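PDB 4PG7: homoserine dehydrogenase from Staphylococcus aureus M1064, which catalyses the reversible NAD(P)-dependent reduction of aspartate semialdehyde to homoserine in the aspartic acid pathway. Local coordinates for residues E82-N85 with E86-D90; G101-E104 with P105-W109; K125-A129 with V130-L134; I256-A259 with D260-Y264; H292-A295 with A296-D299. One frame throughout, in Å; residues are numbered along the deposited sequence.

Interaction 1: residues E82-N85 with E86-D90; sequences EDVN and EILND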
loop_
_atom_site.group_PDB
_atom_site.type_symbol
_atom_site.label_atom_id
_atom_site.label_comp_id
_atom_site.label_asym_id
_atom_site.label_seq_id
_atom_site.Cartn_x
_atom_site.Cartn_y
_atom_site.Cartn_z
ATOM N N GLU A 82 -13.738 24.628 30.225
ATOM C CA GLU A 82 -14.802 23.627 30.118
ATOM C C GLU A 82 -15.970 24.116 29.270
ATOM O O GLU A 82 -16.939 23.382 29.064
ATOM C CB GLU A 82 -15.318 23.245 31.501
ATOM C CG GLU A 82 -14.314 22.427 32.297
ATOM C CD GLU A 82 -14.709 22.282 33.755
ATOM O OE1 GLU A 82 -15.876 22.594 34.091
ATOM O OE2 GLU A 82 -13.851 21.858 34.562
ATOM N N ASP A 83 -15.871 25.343 28.769
ATOM C CA ASP A 83 -16.948 25.933 27.989
ATOM C C ASP A 83 -16.564 26.029 26.513
ATOM O O ASP A 83 -15.772 26.879 26.121
ATOM C CB ASP A 83 -17.303 27.318 28.557
ATOM C CG ASP A 83 -18.556 27.899 27.930
ATOM O OD1 ASP A 83 -19.020 27.364 26.909
ATOM O OD2 ASP A 83 -19.079 28.902 28.453
ATOM N N VAL A 84 -17.129 25.143 25.704
ATOM C CA VAL A 84 -16.846 25.101 24.263
ATOM C C VAL A 84 -17.175 26.426 23.531
ATOM O O VAL A 84 -16.515 26.790 22.554
ATOM C CB VAL A 84 -17.584 23.917 23.590
ATOM C CG1 VAL A 84 -19.094 24.123 23.620
ATOM C CG2 VAL A 84 -17.080 23.712 22.176
ATOM N N ASN A 85 -18.183 27.148 24.020
ATOM C CA ASN A 85 -18.567 28.445 23.447
ATOM C C ASN A 85 -17.496 29.507 23.565
ATOM O O ASN A 85 -17.411 30.409 22.732
ATOM C CB ASN A 85 -19.865 28.925 24.084
ATOM C CG ASN A 85 -21.030 28.071 23.679
ATOM O OD1 ASN A 85 -21.076 27.569 22.561
ATOM N ND2 ASN A 85 -21.975 27.891 24.587
ATOM N N GLU A 86 -16.679 29.402 24.600
ATOM C CA GLU A 86 -15.543 30.281 24.747
ATOM C C GLU A 86 -14.592 30.132 23.561
ATOM O O GLU A 86 -13.934 31.091 23.144
ATOM C CB GLU A 86 -14.824 29.987 26.066
ATOM C CG GLU A 86 -13.637 30.900 26.332
ATOM C CD GLU A 86 -13.171 30.878 27.783
ATOM O OE1 GLU A 86 -13.478 29.912 28.518
ATOM O OE2 GLU A 86 -12.516 31.861 28.189
ATOM N N ILE A 87 -14.526 28.923 23.019
ATOM C CA ILE A 87 -13.690 28.655 21.877
ATOM C C ILE A 87 -14.427 29.010 20.589
ATOM O O ILE A 87 -13.858 29.643 19.710
ATOM C CB ILE A 87 -13.248 27.165 21.853
ATOM C CG1 ILE A 87 -12.248 26.905 22.967
ATOM C CG2 ILE A 87 -12.645 26.801 20.514
ATOM C CD1 ILE A 87 -12.032 25.434 23.281
ATOM N N LEU A 88 -15.685 28.596 20.472
ATOM C CA LEU A 88 -16.437 28.811 19.233
ATOM C C LEU A 88 -16.701 30.302 18.972
ATOM O O LEU A 88 -16.845 30.712 17.824
ATOM C CB LEU A 88 -17.754 28.024 19.242
ATOM C CG LEU A 88 -17.616 26.497 19.313
ATOM C CD1 LEU A 88 -18.962 25.820 19.532
ATOM C CD2 LEU A 88 -16.942 25.953 18.068
ATOM N N ASN A 89 -16.765 31.104 20.023
ATOM C CA ASN A 89 -17.001 32.537 19.858
ATOM C C ASN A 89 -15.724 33.367 19.752
ATOM O O ASN A 89 -15.802 34.597 19.647
ATOM C CB ASN A 89 -17.873 33.064 21.004
ATOM C CG ASN A 89 -19.279 32.489 20.978
ATOM O OD1 ASN A 89 -19.732 31.978 19.959
ATOM N ND2 ASN A 89 -19.958 32.533 22.113
ATOM N N ASP A 90 -14.556 32.725 19.787
ATOM C CA ASP A 90 -13.298 33.470 19.752
ATOM C C ASP A 90 -12.915 33.750 18.304
ATOM O O ASP A 90 -12.380 32.868 17.619
ATOM C CB ASP A 90 -12.186 32.700 20.476
ATOM C CG ASP A 90 -10.906 33.515 20.625
ATOM O OD1 ASP A 90 -10.721 34.514 19.886
ATOM O OD2 ASP A 90 -10.088 33.174 21.500
#

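Interaction 2: residues G101-E104 with P105-W109; sequences GGIE and PTVDW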
loop_
_atom_site.group_PDB
_atom_site.type_symbol
_atom_site.label_atom_id
_atom_site.label_comp_id
_atom_site.label_asym_id
_atom_site.label_seq_id
_atom_site.Cartn_x
_atom_site.Cartn_y
_atom_site.Cartn_z
ATOM N N GLY A 101 -13.645 13.060 20.217
ATOM C CA GLY A 101 -14.494 11.918 19.935
ATOM C C GLY A 101 -15.944 12.295 20.097
ATOM O O GLY A 101 -16.281 13.433 20.487
ATOM N N GLY A 102 -16.812 11.348 19.774
ATOM C CA GLY A 102 -18.253 11.517 19.943
ATOM C C GLY A 102 -18.937 12.126 18.735
ATOM O O GLY A 102 -18.317 12.834 17.939
ATOM N N ILE A 103 -20.227 11.847 18.603
ATOM C CA ILE A 103 -21.044 12.420 17.543
ATOM C C ILE A 103 -21.822 13.614 18.067
ATOM O O ILE A 103 -21.845 14.665 17.433
ATOM C CB ILE A 103 -22.027 11.389 16.965
ATOM C CG1 ILE A 103 -21.259 10.212 16.368
ATOM C CG2 ILE A 103 -22.929 12.026 15.903
ATOM C CD1 ILE A 103 -20.223 10.619 15.342
ATOM N N GLU A 104 -22.488 13.434 19.203
ATOM C CA GLU A 104 -23.212 14.513 19.830
ATOM C C GLU A 104 -22.601 14.784 21.199
ATOM O O GLU A 104 -22.392 13.857 21.978
ATOM C CB GLU A 104 -24.691 14.153 19.923
ATOM C CG GLU A 104 -25.280 13.762 18.575
ATOM C CD GLU A 104 -26.684 13.200 18.673
ATOM O OE1 GLU A 104 -27.046 12.373 17.804
ATOM O OE2 GLU A 104 -27.419 13.569 19.612
ATOM N N PRO A 105 -22.272 16.055 21.486
ATOM C CA PRO A 105 -22.517 17.254 20.684
ATOM C C PRO A 105 -21.383 17.626 19.702
ATOM O O PRO A 105 -21.439 18.692 19.074
ATOM C CB PRO A 105 -22.635 18.336 21.757
ATOM C CG PRO A 105 -21.700 17.881 22.833
ATOM C CD PRO A 105 -21.549 16.384 22.725
ATOM N N THR A 106 -20.384 16.753 19.562
ATOM C CA THR A 106 -19.138 17.096 18.874
ATOM C C THR A 106 -19.323 17.576 17.438
ATOM O O THR A 106 -18.715 18.569 17.035
ATOM C CB THR A 106 -18.173 15.901 18.865
ATOM O OG1 THR A 106 -18.060 15.389 20.192
ATOM C CG2 THR A 106 -16.789 16.301 18.376
ATOM N N VAL A 107 -20.151 16.880 16.669
ATOM C CA VAL A 107 -20.366 17.263 15.270
ATOM C C VAL A 107 -20.969 18.673 15.147
ATOM O O VAL A 107 -20.567 19.439 14.273
ATOM C CB VAL A 107 -21.209 16.221 14.499
ATOM C CG1 VAL A 107 -21.612 16.755 13.134
ATOM C CG2 VAL A 107 -20.405 14.947 14.322
ATOM N N ASP A 108 -21.907 19.008 16.027
ATOM C CA ASP A 108 -22.486 20.359 16.053
ATOM C C ASP A 108 -21.437 21.433 16.366
ATOM O O ASP A 108 -21.481 22.520 15.793
ATOM C CB ASP A 108 -23.640 20.444 17.058
ATOM C CG ASP A 108 -24.885 19.681 16.600
ATOM O OD1 ASP A 108 -25.099 19.512 15.366
ATOM O OD2 ASP A 108 -25.661 19.252 17.484
ATOM N N TRP A 109 -20.492 21.117 17.252
ATOM C CA TRP A 109 -19.379 22.010 17.518
ATOM C C TRP A 109 -18.615 22.290 16.238
ATOM O O TRP A 109 -18.257 23.434 15.955
ATOM C CB TRP A 109 -18.403 21.417 18.539
ATOM C CG TRP A 109 -18.974 21.205 19.893
ATOM C CD1 TRP A 109 -20.166 21.650 20.358
ATOM C CD2 TRP A 109 -18.344 20.521 20.977
ATOM N NE1 TRP A 109 -20.325 21.279 21.669
ATOM C CE2 TRP A 109 -19.222 20.578 22.070
ATOM C CE3 TRP A 109 -17.130 19.839 21.120
ATOM C CZ2 TRP A 109 -18.926 19.992 23.301
ATOM C CZ3 TRP A 109 -16.838 19.248 22.347
ATOM C CH2 TRP A 109 -17.733 19.336 23.421
#

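Interaction 3: residues K125-A129 with V130-L134; sequences KDLLA and VHLKL. With ACT (acetate ion), chain C.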
loop_
_atom_site.group_PDB
_atom_site.type_symbol
_atom_site.label_atom_id
_atom_site.label_comp_id
_atom_site.label_asym_id
_atom_site.label_seq_id
_atom_site.Cartn_x
_atom_site.Cartn_y
_atom_site.Cartn_z
ATOM N N LYS A 125 -12.609 9.464 16.008
ATOM C CA LYS A 125 -12.733 8.075 15.528
ATOM C C LYS A 125 -14.161 7.600 15.416
ATOM O O LYS A 125 -14.404 6.521 14.886
ATOM C CB LYS A 125 -11.993 7.110 16.459
ATOM C CG LYS A 125 -10.500 7.359 16.558
ATOM C CD LYS A 125 -9.815 7.206 15.206
ATOM C CE LYS A 125 -8.303 7.097 15.362
ATOM N NZ LYS A 125 -7.648 6.712 14.082
ATOM N N ASP A 126 -15.102 8.382 15.928
ATOM C CA ASP A 126 -16.506 8.009 15.878
ATOM C C ASP A 126 -17.228 8.548 14.649
ATOM O O ASP A 126 -18.373 8.175 14.414
ATOM C CB ASP A 126 -17.210 8.482 17.145
ATOM C CG ASP A 126 -16.529 7.988 18.402
ATOM O OD1 ASP A 126 -16.250 6.779 18.486
ATOM O OD2 ASP A 126 -16.250 8.812 19.308
ATOM N N LEU A 127 -16.588 9.444 13.891
ATOM C CA LEU A 127 -17.196 10.005 12.672
ATOM C C LEU A 127 -17.411 8.917 11.618
ATOM O O LEU A 127 -16.532 8.094 11.366
ATOM C CB LEU A 127 -16.312 11.083 12.044
ATOM C CG LEU A 127 -16.387 12.564 12.463
ATOM C CD1 LEU A 127 -17.378 12.890 13.579
ATOM C CD2 LEU A 127 -15.008 13.161 12.603
ATOM N N LEU A 128 -18.577 8.951 10.991
ATOM C CA LEU A 128 -18.931 8.021 9.935
ATOM C C LEU A 128 -19.129 8.837 8.663
ATOM O O LEU A 128 -18.904 10.064 8.662
ATOM C CB LEU A 128 -20.176 7.225 10.335
ATOM C CG LEU A 128 -19.914 6.247 11.489
ATOM C CD1 LEU A 128 -21.201 5.725 12.113
ATOM C CD2 LEU A 128 -19.051 5.084 11.042
ATOM N N ALA A 129 -19.533 8.173 7.583
ATOM C CA ALA A 129 -19.585 8.803 6.283
ATOM C C ALA A 129 -20.588 9.958 6.252
ATOM O O ALA A 129 -20.302 10.998 5.668
ATOM C CB ALA A 129 -19.925 7.791 5.204
ATOM N N VAL A 130 -21.748 9.754 6.871
ATOM C CA VAL A 130 -22.789 10.786 6.947
ATOM C C VAL A 130 -22.189 12.082 7.502
ATOM O O VAL A 130 -22.397 13.175 6.955
ATOM C CB VAL A 130 -23.980 10.333 7.830
ATOM C CG1 VAL A 130 -24.940 11.491 8.107
ATOM C CG2 VAL A 130 -24.754 9.212 7.145
ATOM N N HIS A 131 -21.392 11.928 8.550
ATOM C CA HIS A 131 -20.793 13.053 9.230
ATOM C C HIS A 131 -19.723 13.738 8.384
ATOM O O HIS A 131 -19.702 14.970 8.288
ATOM C CB HIS A 131 -20.256 12.582 10.591
ATOM C CG HIS A 131 -21.301 11.895 11.417
ATOM N ND1 HIS A 131 -21.239 10.559 11.752
ATOM C CD2 HIS A 131 -22.486 12.341 11.889
ATOM C CE1 HIS A 131 -22.313 10.222 12.442
ATOM N NE2 HIS A 131 -23.091 11.286 12.531
ATOM N N LEU A 132 -18.832 12.953 7.789
ATOM C CA LEU A 132 -17.749 13.505 6.981
ATOM C C LEU A 132 -18.284 14.247 5.763
ATOM O O LEU A 132 -17.718 15.261 5.349
ATOM C CB LEU A 132 -16.784 12.415 6.522
ATOM C CG LEU A 132 -16.005 11.694 7.626
ATOM C CD1 LEU A 132 -15.239 10.513 7.031
ATOM C CD2 LEU A 132 -15.068 12.646 8.369
ATOM N N LYS A 133 -19.369 13.730 5.202
ATOM C CA LYS A 133 -19.992 14.321 4.036
ATOM C C LYS A 133 -20.515 15.713 4.368
ATOM O O LYS A 133 -20.166 16.688 3.693
ATOM C CB LYS A 133 -21.128 13.426 3.548
ATOM C CG LYS A 133 -22.033 14.038 2.502
ATOM C CD LYS A 133 -21.267 14.484 1.271
ATOM C CE LYS A 133 -22.215 14.721 0.097
ATOM N NZ LYS A 133 -21.585 15.576 -0.950
ATOM N N LEU A 134 -21.351 15.791 5.400
ATOM C CA LEU A 134 -21.969 17.053 5.783
ATOM C C LEU A 134 -20.911 18.073 6.227
ATOM O O LEU A 134 -21.063 19.256 5.961
ATOM C CB LEU A 134 -23.067 16.843 6.846
ATOM C CG LEU A 134 -22.727 16.712 8.336
ATOM C CD1 LEU A 134 -22.570 18.069 9.044
ATOM C CD2 LEU A 134 -23.824 15.918 9.017
HETATM C C ACT C . -10.600 10.703 19.674
HETATM O O ACT C . -9.508 11.009 19.137
HETATM O OXT ACT C . -11.594 10.404 18.996
HETATM C CH3 ACT C . -10.720 10.637 21.168
#

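Interaction 4: residues I256-A259 with D260-Y264; sequences INVA and DQLGY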
loop_
_atom_site.group_PDB
_atom_site.type_symbol
_atom_site.label_atom_id
_atom_site.label_comp_id
_atom_site.label_asym_id
_atom_site.label_seq_id
_atom_site.Cartn_x
_atom_site.Cartn_y
_atom_site.Cartn_z
ATOM N N ILE A 256 -11.464 -23.565 11.048
ATOM C CA ILE A 256 -10.134 -23.249 10.610
ATOM C C ILE A 256 -9.415 -24.439 9.983
ATOM O O ILE A 256 -8.790 -24.306 8.926
ATOM C CB ILE A 256 -9.315 -22.661 11.774
ATOM C CG1 ILE A 256 -9.774 -21.230 11.996
ATOM C CG2 ILE A 256 -7.827 -22.705 11.466
ATOM C CD1 ILE A 256 -9.283 -20.616 13.265
ATOM N N ASN A 257 -9.490 -25.599 10.625
ATOM C CA ASN A 257 -8.791 -26.792 10.122
ATOM C C ASN A 257 -9.436 -27.407 8.870
ATOM O O ASN A 257 -8.734 -27.890 7.968
ATOM C CB ASN A 257 -8.619 -27.817 11.244
ATOM C CG ASN A 257 -7.640 -27.336 12.310
ATOM O OD1 ASN A 257 -6.825 -26.467 12.052
ATOM N ND2 ASN A 257 -7.730 -27.882 13.503
ATOM N N VAL A 258 -10.760 -27.351 8.795
ATOM C CA VAL A 258 -11.445 -27.791 7.599
ATOM C C VAL A 258 -11.137 -26.817 6.432
ATOM O O VAL A 258 -10.801 -27.230 5.322
ATOM C CB VAL A 258 -12.957 -27.884 7.846
ATOM C CG1 VAL A 258 -13.704 -28.171 6.557
ATOM C CG2 VAL A 258 -13.265 -28.975 8.858
ATOM N N ALA A 259 -11.192 -25.519 6.703
ATOM C CA ALA A 259 -10.795 -24.527 5.697
ATOM C C ALA A 259 -9.383 -24.810 5.222
ATOM O O ALA A 259 -9.076 -24.767 4.015
ATOM C CB ALA A 259 -10.876 -23.122 6.272
ATOM N N ASP A 260 -8.513 -25.083 6.182
ATOM C CA ASP A 260 -7.120 -25.338 5.893
ATOM C C ASP A 260 -6.948 -26.490 4.911
ATOM O O ASP A 260 -6.186 -26.377 3.917
ATOM C CB ASP A 260 -6.361 -25.669 7.168
ATOM C CG ASP A 260 -4.914 -26.013 6.869
ATOM O OD1 ASP A 260 -4.183 -25.156 6.344
ATOM O OD2 ASP A 260 -4.547 -27.167 7.049
ATOM N N GLN A 261 -7.603 -27.615 5.205
ATOM C CA GLN A 261 -7.510 -28.802 4.333
ATOM C C GLN A 261 -8.057 -28.516 2.922
ATOM O O GLN A 261 -7.573 -29.069 1.975
ATOM C CB GLN A 261 -8.178 -30.036 4.949
ATOM C CG GLN A 261 -9.599 -30.364 4.478
ATOM C CD GLN A 261 -10.146 -31.700 5.009
ATOM O OE1 GLN A 261 -10.184 -32.682 4.279
ATOM N NE2 GLN A 261 -10.606 -31.722 6.276
ATOM N N LEU A 262 -9.060 -27.656 2.815
ATOM C CA LEU A 262 -9.587 -27.228 1.509
ATOM C C LEU A 262 -8.742 -26.183 0.756
ATOM O O LEU A 262 -9.056 -25.848 -0.396
ATOM C CB LEU A 262 -10.994 -26.677 1.691
ATOM C CG LEU A 262 -12.024 -27.734 2.115
ATOM C CD1 LEU A 262 -13.212 -27.043 2.745
ATOM C CD2 LEU A 262 -12.446 -28.559 0.919
ATOM N N GLY A 263 -7.723 -25.637 1.404
ATOM C CA GLY A 263 -6.826 -24.657 0.786
ATOM C C GLY A 263 -7.063 -23.201 1.160
ATOM O O GLY A 263 -6.657 -22.313 0.418
ATOM N N TYR A 264 -7.714 -22.950 2.298
ATOM C CA TYR A 264 -8.136 -21.609 2.696
ATOM C C TYR A 264 -7.751 -21.276 4.133
ATOM O O TYR A 264 -7.668 -22.167 4.978
ATOM C CB TYR A 264 -9.661 -21.466 2.605
ATOM C CG TYR A 264 -10.221 -21.694 1.229
ATOM C CD1 TYR A 264 -10.364 -20.627 0.322
ATOM C CD2 TYR A 264 -10.552 -22.979 0.803
ATOM C CE1 TYR A 264 -10.852 -20.851 -0.964
ATOM C CE2 TYR A 264 -11.059 -23.219 -0.470
ATOM C CZ TYR A 264 -11.196 -22.154 -1.360
ATOM O OH TYR A 264 -11.699 -22.392 -2.616
HETATM O O HOH W 1 -7.441 -22.212 7.714
HETATM O O HOH W 2 -6.017 -28.804 8.824
#

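Interaction 5: residues H292-A295 with A296-D299; sequences HQLA and AVED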
loop_
_atom_site.group_PDB
_atom_site.type_symbol
_atom_site.label_atom_id
_atom_site.label_comp_id
_atom_site.label_asym_id
_atom_site.label_seq_id
_atom_site.Cartn_x
_atom_site.Cartn_y
_atom_site.Cartn_z
ATOM N N HIS A 292 -3.902 -16.003 -2.039
ATOM C CA HIS A 292 -4.291 -14.595 -2.125
ATOM C C HIS A 292 -3.407 -13.765 -1.184
ATOM O O HIS A 292 -3.103 -14.190 -0.061
ATOM C CB HIS A 292 -5.758 -14.442 -1.718
ATOM C CG HIS A 292 -6.391 -13.171 -2.175
ATOM N ND1 HIS A 292 -6.249 -11.980 -1.496
ATOM C CD2 HIS A 292 -7.168 -12.894 -3.252
ATOM C CE1 HIS A 292 -6.926 -11.030 -2.117
ATOM N NE2 HIS A 292 -7.471 -11.555 -3.201
ATOM N N GLN A 293 -3.041 -12.568 -1.618
ATOM C CA GLN A 293 -2.229 -11.669 -0.807
ATOM C C GLN A 293 -2.804 -11.463 0.594
ATOM O O GLN A 293 -2.055 -11.377 1.559
ATOM C CB GLN A 293 -2.007 -10.333 -1.538
ATOM C CG GLN A 293 -0.654 -9.645 -1.375
ATOM C CD GLN A 293 0.597 -10.515 -1.427
ATOM O OE1 GLN A 293 0.832 -11.268 -2.370
ATOM N NE2 GLN A 293 1.447 -10.346 -0.409
ATOM N N LEU A 294 -4.129 -11.394 0.735
ATOM C CA LEU A 294 -4.749 -11.224 2.044
ATOM C C LEU A 294 -4.561 -12.387 2.977
ATOM O O LEU A 294 -4.586 -12.203 4.198
ATOM C CB LEU A 294 -6.244 -10.927 1.944
ATOM C CG LEU A 294 -6.659 -9.512 1.628
ATOM C CD1 LEU A 294 -8.173 -9.456 1.508
ATOM C CD2 LEU A 294 -6.175 -8.514 2.661
ATOM N N ALA A 295 -4.407 -13.592 2.429
ATOM C CA ALA A 295 -4.293 -14.758 3.252
ATOM C C ALA A 295 -3.070 -14.665 4.165
ATOM O O ALA A 295 -3.059 -15.274 5.230
ATOM C CB ALA A 295 -4.228 -16.024 2.410
ATOM N N ALA A 296 -2.041 -13.937 3.739
ATOM C CA ALA A 296 -0.758 -13.909 4.456
ATOM C C ALA A 296 -0.697 -12.831 5.544
ATOM O O ALA A 296 0.259 -12.787 6.294
ATOM C CB ALA A 296 0.378 -13.684 3.475
ATOM N N VAL A 297 -1.739 -12.017 5.663
ATOM C CA VAL A 297 -1.780 -10.922 6.615
ATOM C C VAL A 297 -2.167 -11.449 8.009
ATOM O O VAL A 297 -3.320 -11.840 8.246
ATOM C CB VAL A 297 -2.772 -9.854 6.144
ATOM C CG1 VAL A 297 -2.866 -8.711 7.137
ATOM C CG2 VAL A 297 -2.344 -9.326 4.777
ATOM N N GLU A 298 -1.187 -11.478 8.906
ATOM C CA GLU A 298 -1.289 -12.186 10.188
ATOM C C GLU A 298 -1.208 -11.253 11.372
ATOM O O GLU A 298 -0.799 -10.086 11.253
ATOM C CB GLU A 298 -0.157 -13.233 10.320
ATOM C CG GLU A 298 -0.202 -14.370 9.304
ATOM C CD GLU A 298 -1.539 -15.126 9.263
ATOM O OE1 GLU A 298 -2.176 -15.380 10.310
ATOM O OE2 GLU A 298 -1.976 -15.475 8.158
ATOM N N ASP A 299 -1.632 -11.777 12.513
ATOM C CA ASP A 299 -1.535 -11.096 13.794
ATOM C C ASP A 299 -2.291 -9.783 13.774
ATOM O O ASP A 299 -3.361 -9.715 13.184
ATOM C CB ASP A 299 -0.059 -10.963 14.183
ATOM C CG ASP A 299 0.636 -12.309 14.188
ATOM O OD1 ASP A 299 -0.013 -13.325 14.546
ATOM O OD2 ASP A 299 1.820 -12.379 13.823
#

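Interaction 1: residues E82-N85 with E86-D90
Val84 and Leu88, one helical turn apart, form the tight side of this contact. Val84 CG2 rests 3.9 Å from Leu88 CD1, the two branched chains crossing at a slant so that methyl meets methyl. Underneath, the backbone is drawn in just as firmly. Val84 O accepts Leu88 N at 2.9 Å within the carbonyl plane. From above that plane, Ile87 N also reaches Val84 O, at 3.0 Å. Branched apolar residues suit this face because it turns inward. Ile87 meets Leu63 and Ala27 on the neighbouring strands, while Val84 and Leu88 lean on Trp109 and Thr112 of the helix 106-115.

The polar side is looser. Asn85 O receives Asn89 N at 2.9 Å, whereas the two amide side chains barely approach each other, Asn85 CB and Asn89 ND2 standing 4.1 Å apart on an exposed surface, where short polar side chains can meet solvent. Glu86 is extended beyond CG, and its OE1 hydrogen-bonds the hydroxyl of Thr81.

Asp83 manages the opening of the helix. With its CG anti to the backbone N (chi1 -171°), the carboxylate folds beside its own carbonyl, and OD1 accepts Asn85 N at 3.0 Å from above the carboxylate plane. Asp83 O meanwhile takes Glu86 N at 3.1 Å. A short acidic side chain is well chosen here, since it answers a first-turn N-H and its charge probably suits the positive end of the helix dipole. This is an N-capped helix start; helix 84-88 itself packs beside the parallel sheet of a Rossmann-type domain.

Interaction 2: residues G101-E104 with P105-W109
Thr106 and Gly101 meet through a hydroxyl-to-carbonyl hydrogen bond, Thr106 OG1 donating to Gly101 O at 2.7 Å, a little off the carbonyl plane. The torsion that sets OG1 beside the backbone N of Thr106 (chi1 -50°) aims it back at the preceding loop, and threonine is apt because its small hydroxyl ties that loop to the first turn. Thr106 CB lies 3.2 Å from Gly102 O, a close contact with the carbonyl of the loop. A second bond is purely backbone: Val107 N reaches Ile103 O at 2.9 Å and is nearly straight at the hydrogen (166°).

The apolar part is small. Ile103 and Val107 lie side by side and point the same way, with CG2 of Ile103 4.2 Å from CG2 of Val107.

Conformation accounts for the glycines and the proline. Gly101 and Gly102 both have positive phi, which glycine tolerates easily. Pro105 follows a cis peptide bond and sits at the N-cap, where its lack of an N-H is no loss. One face of the Trp109 indole covers Pro105 O, which stands 3.5 Å above the ring plane near the rim.

The loop thus carries the chain from strand 95-98 of the parallel sheet into helix 106-115. Glu98 and Asn124 hold the two glycines by hydrogen bonds, while Ile103 and Val107 lean together on Leu127 and on His131 of helix 129-141.

Interaction 3: residues K125-A129 with V130-L134
His131 folds back onto Leu128 where helix 129-141 of the Rossmann-type domain begins, its ring accepting the N-H of Leu128, the N-cap residue. At the root of the side chain, His131 CB lies 3.4 Å from Leu128 O and also touches the CD1 methyl of Leu127, 4.2 Å from His131 CB. Next comes CG, which a chi1 of -54° sets beside the histidine's own backbone N and so swings the ring toward the loop. The ring atom that matters is ND1: it accepts Leu128 N at 3.2 Å, with the donor lying almost exactly in the ring plane and the bond fairly straight (159°). The same nitrogen is 3.8 Å from Leu128 CB. Farther out, the imidazole runs against Ile103 and Val107, so a flat, partly polar ring serves both tasks.

Leucine and alanine suit the other positions. Leu127 CB packs on Leu132 CD2, and Leu132 continues to Ile228 and Phe148. Ala129, small enough for a close fit, faces Val227 and Tyr231 of helix 220-234. The helix itself starts with Leu132 N on Leu128 O at 3.0 Å and Lys133 N on Ala129 O at 2.9 Å; Lys133 extends to a salt bridge with Asp137. Earlier in the loop, Lys125 N donates to OXT of an acetate ion, probably from the crystallisation liquor, at 3.3 Å and 168°.

Interaction 4: residues I256-A259 with D260-Y264
Ile256 and Asp260 are joined in a run of regular helical bonds that ends abruptly at Gly263. Asp260 N meets Ile256 O at 2.9 Å, and Gln261 N and Leu262 N follow in the same way on Asn257 O and Val258 O. Then phi of Gly263 turns positive (102°), a conformation easy for glycine, and the chain folds back: Tyr264 N donates to Ala259 O at 2.8 Å, while Gly263 N reaches Asp260 O at 3.0 Å. A water donating to both Ile256 O and Tyr264 O stitches the emerging strand to the last turns.

Among the side chains, Ala259 CB and Tyr264 CB stand 4.2 Å apart, the apolar pair that usually spans such a helix end; alanine's small size lets the backbone of Tyr264 come close. Ala259 O lies at the edge of the tyrosine ring, in its plane. Val258 and Leu262 run side by side, CG1 to CD1 being 4.0 Å, and both press on strand 414-422 with Ala416 and Val418.

Asp260 faces outward. CG stands opposite the backbone N across the first torsion (177°), and OD2 takes a water at 2.8 Å that also donates to Asn257 O. OD1 makes a salt bridge to Lys290, so the charge is well answered.

Positive phi at glycine and the paired return bonds define the Schellman motif, accompanied by the Ala259-Tyr264 apolar contact; here it passes helix 253-262 into strand 264-275.

Interaction 5: residues H292-A295 with A296-D299
A short helical turn, with helical backbone angles but without the regular bonds, lies in the loop between strands 278-289 and 302-308 and sets Val297 N on Leu294 O, at the border with the second subunit. Its backbone is wound by bonds that each span three residues. Ala295 N reaches His292 O at 2.9 Å, Ala296 N makes only a weak bond to Gln293 O at 3.4 Å, and Val297 N meets Leu294 O at 3.2 Å from well above the carbonyl plane. His292 secures the start: ND1 accepts Leu294 N at 3.1 Å, close to the plane of the imidazole and nearly straight (165°). Histidine fits here because the same ring also meets Tyr305.

Leu294 and Val297 supply the inward side. Their methyls only just touch, CD2 to CG2 being 4.5 Å, and both lie against Ile177 and Ala303 of the underlying sheet. Gln293 points away from the turn, its amide nitrogen bonding to the backbone O of Gln293 of the second subunit, so a polar chain able to donate links the two copies.

Glu298 bends at chi2 (-54°), which carries OE2 to 3.1 Å from Ala295 O. Two acceptors this close would repel each other were there no cations between them. OE1 is hydrogen-bonded to Ser187 OG, while OE2 makes salt bridges to Lys265 and Lys267, and Lys265 also bonds to Ala295 O; these positive charges probably favour the ionised form of Glu298.

Interactions 1, 2 and 3 follow one another through the predicted NAD-binding domain; interaction 2 touches both 1 and 3, which are themselves about 13 Å apart at their nearest atoms. Leu88 CD2 packs 3.5 Å from Trp109 O, linking the first two. Between interactions 2 and 3 the centres are only 10 Å apart, and Gly102 N lies 2.6 Å from Asp126 OD2, a probable hydrogen bond. The acetate, probably from the crystallisation liquor, lies by both loops and may mark a pocket. Interactions 4 and 5 lie across the chain's centre, their nearest atoms about 7 Å apart; helix 253-262 of interaction 4 begins just after Gly250 and Thr252 of the lysine pocket.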